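Local coordinates for protein pyrrolysyl-tRNA synthetase (Desulfitobacterium hafniense, PDB 3DSQ) that probably charges its cognate tRNA with pyrrolysine at the expense of ATP, working as a homodimer, at residues K79-L84 with F153-C158; Q87-V92 with P149-E154; N134-W139 with W244-P249. All blocks are in the same frame, centred on the assembly; numbering follows the deposited sequence.

Contact 1 of 3, residues K79-L84 with F153-C158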
loop_
_atom_site.group_PDB
_atom_site.type_symbol
_atom_site.label_atom_id
_atom_site.label_comp_id
_atom_site.label_asym_id
_atom_site.label_seq_id
_atom_site.Cartn_x
_atom_site.Cartn_y
_atom_site.Cartn_z
ATOM N N LYS B 79 7.455 9.169 -6.721
ATOM C CA LYS B 79 8.729 9.579 -7.308
ATOM C C LYS B 79 9.481 8.413 -7.942
ATOM O O LYS B 79 9.980 8.513 -9.062
ATOM C CB LYS B 79 9.608 10.217 -6.225
ATOM C CG LYS B 79 11.026 10.603 -6.661
ATOM C CD LYS B 79 11.052 11.800 -7.612
ATOM C CE LYS B 79 12.484 12.124 -8.034
ATOM N NZ LYS B 79 12.578 13.285 -8.968
ATOM N N LEU B 80 9.563 7.304 -7.217
ATOM C CA LEU B 80 10.263 6.127 -7.707
ATOM C C LEU B 80 9.524 5.464 -8.865
ATOM O O LEU B 80 10.144 5.023 -9.829
ATOM C CB LEU B 80 10.464 5.119 -6.570
ATOM C CG LEU B 80 11.294 5.569 -5.363
ATOM C CD1 LEU B 80 11.379 4.431 -4.344
ATOM C CD2 LEU B 80 12.687 5.973 -5.809
ATOM N N ALA B 81 8.199 5.405 -8.775
ATOM C CA ALA B 81 7.394 4.784 -9.820
ATOM C C ALA B 81 7.542 5.514 -11.156
ATOM O O ALA B 81 7.798 4.890 -12.186
ATOM C CB ALA B 81 5.927 4.750 -9.402
ATOM N N LYS B 82 7.373 6.832 -11.143
ATOM C CA LYS B 82 7.509 7.614 -12.372
ATOM C C LYS B 82 8.877 7.415 -13.015
ATOM O O LYS B 82 8.981 7.228 -14.224
ATOM C CB LYS B 82 7.282 9.104 -12.089
ATOM C CG LYS B 82 5.845 9.424 -11.712
ATOM C CD LYS B 82 5.624 10.903 -11.481
ATOM C CE LYS B 82 4.153 11.191 -11.223
ATOM N NZ LYS B 82 3.913 12.646 -10.996
ATOM N N ALA B 83 9.926 7.438 -12.204
ATOM C CA ALA B 83 11.279 7.263 -12.711
ATOM C C ALA B 83 11.495 5.917 -13.403
ATOM O O ALA B 83 12.266 5.817 -14.359
ATOM C CB ALA B 83 12.285 7.438 -11.579
ATOM N N LEU B 84 10.813 4.879 -12.933
ATOM C CA LEU B 84 10.971 3.563 -13.544
ATOM C C LEU B 84 10.067 3.398 -14.765
ATOM O O LEU B 84 10.378 2.642 -15.683
ATOM C CB LEU B 84 10.695 2.474 -12.507
ATOM C CG LEU B 84 11.759 2.436 -11.409
ATOM C CD1 LEU B 84 11.385 1.439 -10.317
ATOM C CD2 LEU B 84 13.087 2.065 -12.042
ATOM N N PHE B 153 8.291 -4.252 -11.936
ATOM C CA PHE B 153 8.586 -3.850 -10.567
ATOM C C PHE B 153 7.311 -3.658 -9.776
ATOM O O PHE B 153 6.241 -3.489 -10.351
ATOM C CB PHE B 153 9.407 -2.552 -10.512
ATOM C CG PHE B 153 8.603 -1.302 -10.747
ATOM C CD1 PHE B 153 8.264 -0.906 -12.033
ATOM C CD2 PHE B 153 8.222 -0.496 -9.673
ATOM C CE1 PHE B 153 7.560 0.277 -12.251
ATOM C CE2 PHE B 153 7.519 0.688 -9.876
ATOM C CZ PHE B 153 7.187 1.077 -11.167
ATOM N N GLU B 154 7.437 -3.722 -8.452
ATOM C CA GLU B 154 6.311 -3.508 -7.552
ATOM C C GLU B 154 6.807 -2.785 -6.309
ATOM O O GLU B 154 7.924 -2.996 -5.847
ATOM C CB GLU B 154 5.625 -4.837 -7.147
ATOM C CG GLU B 154 4.396 -4.625 -6.213
ATOM C CD GLU B 154 3.547 -5.887 -5.970
ATOM O OE1 GLU B 154 2.506 -5.782 -5.276
ATOM O OE2 GLU B 154 3.907 -6.973 -6.471
ATOM N N ILE B 155 5.972 -1.900 -5.793
ATOM C CA ILE B 155 6.273 -1.143 -4.589
ATOM C C ILE B 155 5.124 -1.541 -3.676
ATOM O O ILE B 155 3.973 -1.301 -4.009
ATOM C CB ILE B 155 6.182 0.375 -4.825
ATOM C CG1 ILE B 155 7.257 0.826 -5.827
ATOM C CG2 ILE B 155 6.331 1.104 -3.494
ATOM C CD1 ILE B 155 7.261 2.341 -6.099
ATOM N N GLY B 156 5.411 -2.168 -2.544
ATOM C CA GLY B 156 4.304 -2.557 -1.697
ATOM C C GLY B 156 4.653 -3.124 -0.340
ATOM O O GLY B 156 5.764 -3.577 -0.085
ATOM N N THR B 157 3.657 -3.112 0.522
ATOM C CA THR B 157 3.799 -3.571 1.885
ATOM C C THR B 157 4.169 -5.041 1.997
ATOM O O THR B 157 3.592 -5.887 1.327
ATOM C CB THR B 157 2.497 -3.316 2.663
ATOM O OG1 THR B 157 2.122 -1.942 2.496
ATOM C CG2 THR B 157 2.686 -3.607 4.161
ATOM N N CYS B 158 5.169 -5.300 2.835
ATOM C CA CYS B 158 5.646 -6.638 3.136
ATOM C C CYS B 158 5.650 -6.700 4.656
ATOM O O CYS B 158 5.634 -5.663 5.319
ATOM C CB CYS B 158 7.047 -6.886 2.558
ATOM S SG CYS B 158 7.018 -7.144 0.756
#
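A81 and L84 lie against I155 and F153 where helix segment 79-84 runs antiparallel to strand segment 153-158, at 169°, with the axes 9.9 Å apart. This is helix-on-sheet packing in the class II synthetase core. Helix 72-85 lies against a face of the mixed sheet. No hydrogen bond joins the two segments, and the contact is apolar. F153 does most of the work. Its CG sits between the backbone N and the carbonyl carbon (chi1 78°), and the ring beyond it reaches A81 and L84. L84 lies over one face of the ring. Its CD1 is 3.9 Å from the ring centroid of F153 in a CH-pi contact, displaced toward the rim. L84 CB adds a contact at 3.8 Å to F153 CE1. A81 comes in obliquely, with its CA 3.9 Å from F153 CZ. An alanine in place of F153 would probably open a gap under the helix and leave L84 CD1 and A81 CA without their partner. I155 reaches the helix with one methyl alone. Its CD1 is 4.3 Å from L80 CB. L80 also packs on V198 and A201 of helix 187-201. A distance of 4.2 Å separates I155 CD1 from A81 N.

Contact 2 of 3, residues Q87-V92 with P149-E154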
loop_
_atom_site.group_PDB
_atom_site.type_symbol
_atom_site.label_atom_id
_atom_site.label_comp_id
_atom_site.label_asym_id
_atom_site.label_seq_id
_atom_site.Cartn_x
_atom_site.Cartn_y
_atom_site.Cartn_z
ATOM N N GLN B 87 11.734 4.474 -17.655
ATOM C CA GLN B 87 12.779 3.560 -18.091
ATOM C C GLN B 87 12.145 2.287 -18.636
ATOM O O GLN B 87 12.793 1.245 -18.738
ATOM C CB GLN B 87 13.709 3.231 -16.930
ATOM C CG GLN B 87 14.340 4.467 -16.307
ATOM C CD GLN B 87 15.310 5.171 -17.242
ATOM O OE1 GLN B 87 15.659 6.335 -17.033
ATOM N NE2 GLN B 87 15.757 4.466 -18.268
ATOM N N GLY B 88 10.863 2.378 -18.970
ATOM C CA GLY B 88 10.161 1.240 -19.534
ATOM C C GLY B 88 9.705 0.138 -18.592
ATOM O O GLY B 88 9.148 -0.860 -19.055
ATOM N N PHE B 89 9.927 0.301 -17.289
ATOM C CA PHE B 89 9.507 -0.714 -16.328
ATOM C C PHE B 89 7.999 -0.712 -16.129
ATOM O O PHE B 89 7.385 0.336 -15.945
ATOM C CB PHE B 89 10.180 -0.503 -14.968
ATOM C CG PHE B 89 11.624 -0.891 -14.939
ATOM C CD1 PHE B 89 12.604 -0.015 -15.393
ATOM C CD2 PHE B 89 12.006 -2.135 -14.455
ATOM C CE1 PHE B 89 13.941 -0.373 -15.362
ATOM C CE2 PHE B 89 13.346 -2.508 -14.420
ATOM C CZ PHE B 89 14.318 -1.624 -14.874
ATOM N N VAL B 90 7.408 -1.900 -16.165
ATOM C CA VAL B 90 5.969 -2.047 -15.980
ATOM C C VAL B 90 5.679 -2.318 -14.511
ATOM O O VAL B 90 6.153 -3.305 -13.957
ATOM C CB VAL B 90 5.421 -3.220 -16.799
ATOM C CG1 VAL B 90 3.965 -3.491 -16.403
ATOM C CG2 VAL B 90 5.541 -2.906 -18.298
ATOM N N GLN B 91 4.891 -1.447 -13.893
ATOM C CA GLN B 91 4.555 -1.603 -12.483
ATOM C C GLN B 91 3.388 -2.573 -12.296
ATOM O O GLN B 91 2.419 -2.533 -13.047
ATOM C CB GLN B 91 4.203 -0.240 -11.878
ATOM C CG GLN B 91 4.057 -0.265 -10.372
ATOM C CD GLN B 91 3.846 1.110 -9.785
ATOM O OE1 GLN B 91 3.622 2.096 -10.517
ATOM N NE2 GLN B 91 3.912 1.196 -8.454
ATOM N N VAL B 92 3.501 -3.460 -11.308
ATOM C CA VAL B 92 2.425 -4.413 -11.018
ATOM C C VAL B 92 2.036 -4.340 -9.546
ATOM O O VAL B 92 2.803 -3.871 -8.714
ATOM C CB VAL B 92 2.837 -5.874 -11.335
ATOM C CG1 VAL B 92 3.221 -5.996 -12.788
ATOM C CG2 VAL B 92 3.994 -6.314 -10.414
ATOM N N PRO B 149 13.977 -8.446 -23.249
ATOM C CA PRO B 149 13.903 -8.449 -21.781
ATOM C C PRO B 149 12.589 -7.876 -21.234
ATOM O O PRO B 149 12.054 -6.897 -21.761
ATOM C CB PRO B 149 15.108 -7.604 -21.382
ATOM C CG PRO B 149 15.137 -6.561 -22.470
ATOM C CD PRO B 149 14.881 -7.383 -23.728
ATOM N N ILE B 150 12.078 -8.493 -20.176
ATOM C CA ILE B 150 10.840 -8.052 -19.543
ATOM C C ILE B 150 11.160 -7.287 -18.256
ATOM O O ILE B 150 11.739 -7.841 -17.322
ATOM C CB ILE B 150 9.931 -9.264 -19.212
ATOM C CG1 ILE B 150 9.354 -9.848 -20.508
ATOM C CG2 ILE B 150 8.815 -8.841 -18.263
ATOM C CD1 ILE B 150 8.610 -11.161 -20.321
ATOM N N ARG B 151 10.780 -6.013 -18.216
ATOM C CA ARG B 151 11.043 -5.165 -17.058
ATOM C C ARG B 151 9.794 -4.988 -16.206
ATOM O O ARG B 151 8.799 -4.419 -16.652
ATOM C CB ARG B 151 11.570 -3.801 -17.516
ATOM C CG ARG B 151 12.950 -3.894 -18.119
ATOM C CD ARG B 151 13.572 -2.533 -18.393
ATOM N NE ARG B 151 15.018 -2.677 -18.542
ATOM C CZ ARG B 151 15.853 -1.688 -18.841
ATOM N NH1 ARG B 151 15.397 -0.454 -19.033
ATOM N NH2 ARG B 151 17.150 -1.939 -18.944
ATOM N N ILE B 152 9.869 -5.472 -14.970
ATOM C CA ILE B 152 8.747 -5.405 -14.044
ATOM C C ILE B 152 9.162 -4.978 -12.630
ATOM O O ILE B 152 10.257 -5.296 -12.176
ATOM C CB ILE B 152 8.069 -6.792 -13.972
ATOM C CG1 ILE B 152 7.376 -7.092 -15.300
ATOM C CG2 ILE B 152 7.110 -6.859 -12.806
ATOM C CD1 ILE B 152 6.145 -6.284 -15.555
ATOM N N PHE B 153 8.291 -4.252 -11.936
ATOM C CA PHE B 153 8.586 -3.850 -10.567
ATOM C C PHE B 153 7.311 -3.658 -9.776
ATOM O O PHE B 153 6.241 -3.489 -10.351
ATOM C CB PHE B 153 9.407 -2.552 -10.512
ATOM C CG PHE B 153 8.603 -1.302 -10.747
ATOM C CD1 PHE B 153 8.264 -0.906 -12.033
ATOM C CD2 PHE B 153 8.222 -0.496 -9.673
ATOM C CE1 PHE B 153 7.560 0.277 -12.251
ATOM C CE2 PHE B 153 7.519 0.688 -9.876
ATOM C CZ PHE B 153 7.187 1.077 -11.167
ATOM N N GLU B 154 7.437 -3.722 -8.452
ATOM C CA GLU B 154 6.311 -3.508 -7.552
ATOM C C GLU B 154 6.807 -2.785 -6.309
ATOM O O GLU B 154 7.924 -2.996 -5.847
ATOM C CB GLU B 154 5.625 -4.837 -7.147
ATOM C CG GLU B 154 4.396 -4.625 -6.213
ATOM C CD GLU B 154 3.547 -5.887 -5.970
ATOM O OE1 GLU B 154 2.506 -5.782 -5.276
ATOM O OE2 GLU B 154 3.907 -6.973 -6.471
#
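R151 lies across the ring of F89 and reaches Q87 with its tip. Its CB sits over the face of the ring, 3.5 Å from F89 CD2. CG follows above CE2. CD stands 3.8 Å from the F89 ring centroid in a CH-pi contact, and NE passes near CZ. The guanidinium is nearly parallel to the ring, with 11° between the planes. NH1 of R151 donates to Q87 O at 3.1 Å, a bond that lies in both the guanidinium and the carbonyl plane. NE forms a salt bridge to E179, which would help hold the group flat on the ring. R190 brings a like charge close to NH2, and E179 probably offsets part of the R151 charge.

The backbones pair as parallel strands. V90 N donates to R151 O at 2.9 Å, in a nearly straight bond (172°). F153 N returns a bond to V90 O at 3.1 Å, and V92 N donates to F153 O at 2.9 Å. V90 and I152 point to the same face of the sheet. The I152 chi2 of -72° brings CD1 to 3.4 Å from V90 CB, which is tight. On the other face Q91 CG lies over the F153 ring, on the side opposite L84. The Q91 amide is only modestly tilted from the ring, and its OE1 is bonded to H85.

G88, with positive phi, is the C-prime residue of the Schellman motif that ends helix 72-85 and leads into strand 90-91. Helix 187-201 meets F89 and R151 through M194 and W197. V92 and I152 pack on helix 132-142, and strand 171-180 flanks strand 150-159. L64 and L74 of the second subunit touch V90 and Q91, and Q91 also makes backbone hydrogen bonds to that subunit.

Contact 3 of 3, residues N134-W139 with W244-P249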
loop_
_atom_site.group_PDB
_atom_site.type_symbol
_atom_site.label_atom_id
_atom_site.label_comp_id
_atom_site.label_asym_id
_atom_site.label_seq_id
_atom_site.Cartn_x
_atom_site.Cartn_y
_atom_site.Cartn_z
ATOM N N ASN B 134 5.838 -13.470 -5.852
ATOM C CA ASN B 134 4.801 -12.943 -6.727
ATOM C C ASN B 134 5.353 -12.470 -8.068
ATOM O O ASN B 134 4.703 -12.635 -9.098
ATOM C CB ASN B 134 4.059 -11.800 -6.034
ATOM C CG ASN B 134 3.136 -12.294 -4.945
ATOM O OD1 ASN B 134 3.119 -13.494 -4.628
ATOM N ND2 ASN B 134 2.360 -11.382 -4.362
ATOM N N LEU B 135 6.544 -11.876 -8.052
ATOM C CA LEU B 135 7.153 -11.395 -9.288
ATOM C C LEU B 135 7.633 -12.597 -10.117
ATOM O O LEU B 135 7.633 -12.562 -11.346
ATOM C CB LEU B 135 8.317 -10.440 -8.973
ATOM C CG LEU B 135 7.959 -9.148 -8.210
ATOM C CD1 LEU B 135 9.197 -8.272 -8.071
ATOM C CD2 LEU B 135 6.867 -8.383 -8.945
ATOM N N TYR B 136 8.032 -13.667 -9.434
ATOM C CA TYR B 136 8.465 -14.883 -10.114
ATOM C C TYR B 136 7.284 -15.389 -10.935
ATOM O O TYR B 136 7.426 -15.770 -12.103
ATOM C CB TYR B 136 8.849 -15.952 -9.091
ATOM C CG TYR B 136 10.328 -16.212 -8.962
ATOM C CD1 TYR B 136 10.926 -16.294 -7.707
ATOM C CD2 TYR B 136 11.124 -16.438 -10.092
ATOM C CE1 TYR B 136 12.281 -16.602 -7.570
ATOM C CE2 TYR B 136 12.484 -16.749 -9.969
ATOM C CZ TYR B 136 13.052 -16.831 -8.704
ATOM O OH TYR B 136 14.377 -17.170 -8.561
ATOM N N THR B 137 6.112 -15.382 -10.302
ATOM C CA THR B 137 4.885 -15.846 -10.929
ATOM C C THR B 137 4.577 -15.013 -12.172
ATOM O O THR B 137 4.337 -15.556 -13.252
ATOM C CB THR B 137 3.717 -15.784 -9.914
ATOM O OG1 THR B 137 4.025 -16.631 -8.796
ATOM C CG2 THR B 137 2.410 -16.253 -10.539
ATOM N N LEU B 138 4.600 -13.691 -12.028
ATOM C CA LEU B 138 4.332 -12.812 -13.162
ATOM C C LEU B 138 5.360 -13.007 -14.275
ATOM O O LEU B 138 5.039 -12.885 -15.455
ATOM C CB LEU B 138 4.306 -11.348 -12.715
ATOM C CG LEU B 138 3.105 -10.947 -11.853
ATOM C CD1 LEU B 138 2.967 -9.430 -11.825
ATOM C CD2 LEU B 138 1.847 -11.552 -12.431
ATOM N N TRP B 139 6.602 -13.300 -13.902
ATOM C CA TRP B 139 7.631 -13.543 -14.907
ATOM C C TRP B 139 7.188 -14.687 -15.797
ATOM O O TRP B 139 7.124 -14.555 -17.025
ATOM C CB TRP B 139 8.952 -13.936 -14.259
ATOM C CG TRP B 139 9.803 -12.798 -13.816
ATOM C CD1 TRP B 139 9.576 -11.460 -14.015
ATOM C CD2 TRP B 139 11.031 -12.895 -13.093
ATOM N NE1 TRP B 139 10.593 -10.723 -13.457
ATOM C CE2 TRP B 139 11.499 -11.576 -12.884
ATOM C CE3 TRP B 139 11.783 -13.969 -12.600
ATOM C CZ2 TRP B 139 12.690 -11.305 -12.201
ATOM C CZ3 TRP B 139 12.961 -13.701 -11.922
ATOM C CH2 TRP B 139 13.405 -12.376 -11.728
ATOM N N TRP B 244 10.590 -22.300 -9.914
ATOM C CA TRP B 244 9.652 -21.344 -10.494
ATOM C C TRP B 244 9.572 -21.435 -12.009
ATOM O O TRP B 244 8.935 -20.599 -12.652
ATOM C CB TRP B 244 10.022 -19.911 -10.082
ATOM C CG TRP B 244 9.846 -19.661 -8.618
ATOM C CD1 TRP B 244 10.807 -19.723 -7.649
ATOM C CD2 TRP B 244 8.611 -19.387 -7.942
ATOM N NE1 TRP B 244 10.247 -19.510 -6.410
ATOM C CE2 TRP B 244 8.900 -19.303 -6.562
ATOM C CE3 TRP B 244 7.288 -19.207 -8.369
ATOM C CZ2 TRP B 244 7.912 -19.048 -5.603
ATOM C CZ3 TRP B 244 6.304 -18.953 -7.414
ATOM C CH2 TRP B 244 6.623 -18.875 -6.049
ATOM N N GLU B 245 10.214 -22.452 -12.571
ATOM C CA GLU B 245 10.232 -22.667 -14.016
ATOM C C GLU B 245 10.806 -21.478 -14.782
ATOM O O GLU B 245 10.258 -21.049 -15.797
ATOM C CB GLU B 245 8.824 -22.981 -14.529
ATOM C CG GLU B 245 8.199 -24.217 -13.880
ATOM C CD GLU B 245 6.913 -24.659 -14.563
ATOM O OE1 GLU B 245 5.972 -23.839 -14.660
ATOM O OE2 GLU B 245 6.846 -25.829 -15.002
ATOM N N ILE B 246 11.922 -20.953 -14.290
ATOM C CA ILE B 246 12.578 -19.831 -14.941
ATOM C C ILE B 246 13.908 -20.323 -15.512
ATOM O O ILE B 246 14.625 -21.077 -14.857
ATOM C CB ILE B 246 12.859 -18.681 -13.938
ATOM C CG1 ILE B 246 11.551 -18.201 -13.298
ATOM C CG2 ILE B 246 13.562 -17.537 -14.649
ATOM C CD1 ILE B 246 10.535 -17.631 -14.281
ATOM N N PHE B 247 14.231 -19.914 -16.735
ATOM C CA PHE B 247 15.494 -20.324 -17.335
ATOM C C PHE B 247 16.169 -19.265 -18.193
ATOM O O PHE B 247 16.946 -19.576 -19.096
ATOM C CB PHE B 247 15.320 -21.625 -18.123
ATOM C CG PHE B 247 15.458 -22.860 -17.272
ATOM C CD1 PHE B 247 16.525 -22.988 -16.381
ATOM C CD2 PHE B 247 14.539 -23.900 -17.365
ATOM C CE1 PHE B 247 16.677 -24.135 -15.592
ATOM C CE2 PHE B 247 14.682 -25.059 -16.577
ATOM C CZ PHE B 247 15.753 -25.173 -15.690
ATOM N N ASP B 248 15.865 -18.007 -17.900
ATOM C CA ASP B 248 16.474 -16.888 -18.597
ATOM C C ASP B 248 17.267 -16.117 -17.552
ATOM O O ASP B 248 16.938 -16.150 -16.362
ATOM C CB ASP B 248 15.413 -15.966 -19.204
ATOM C CG ASP B 248 14.618 -16.635 -20.307
ATOM O OD1 ASP B 248 15.238 -17.190 -21.232
ATOM O OD2 ASP B 248 13.374 -16.597 -20.257
ATOM N N PRO B 249 18.351 -15.447 -17.973
ATOM C CA PRO B 249 19.147 -14.680 -17.017
ATOM C C PRO B 249 18.261 -13.538 -16.535
ATOM O O PRO B 249 17.319 -13.161 -17.228
ATOM C CB PRO B 249 20.309 -14.172 -17.863
ATOM C CG PRO B 249 20.457 -15.234 -18.899
ATOM C CD PRO B 249 19.026 -15.520 -19.279
HETATM O O HOH W 1 7.107 -18.699 -11.761
#
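W244 O accepts a 2.8 Å hydrogen bond from a water that also donates, more weakly, to Y136 O at 3.0 Å. R140 adds a weak bond to the same W244 oxygen. The water thus bridges helix 132-142 and the loop before strand 250-256, in the class II synthetase core. No direct hydrogen bond crosses between the segments. The main contact is an offset stack of the Y136 ring on the five-membered ring of W244. Their centroids are 3.9 Å apart and the planes only 5° from parallel. The two side chains cross at about a right angle. Y136 CB lies over the six-membered ring of W244, and W244 CB lies over the Y136 ring. The closest atoms are the CD1 carbons of Y136 and W244, at 3.4 Å. Both polar tips have partners: Y136 OH is bonded to D241, and W244 NE1 to K105 O. K105 also makes a cation-pi contact with W244. T137 OG1, bonded to P133 O, approaches W244 CZ3 to 3.5 Å. I246 fits beside the stack, its CG1 3.7 Å from Y136 CD2. Its chi2 of -62° carries CD1 to 4.0 Å from W139 CB, near the edge of the indole.

From the N terminus, helix 72-85 comes first, then its capped end and strand 90-91. Contacts 1 and 2 both close on strand 150-159 and share F153 and E154, and the shorter loop closed by contact 2 nests inside that closed by contact 1. F89 N probably donates a hydrogen bond to L84 O, joining the two contacts. Helix 132-142 leaves from inside these loops, and contact 3 joins it to the loop 244-249, so contact 3 crosses the other two. V92, near the end of contact 2, packs on L135 and L138 of that helix. Contact 1 joins a helix to the sheet, contact 2 adds the strand outermost within this chain, and contact 3 fastens another helix to a loop. All three touch the second subunit.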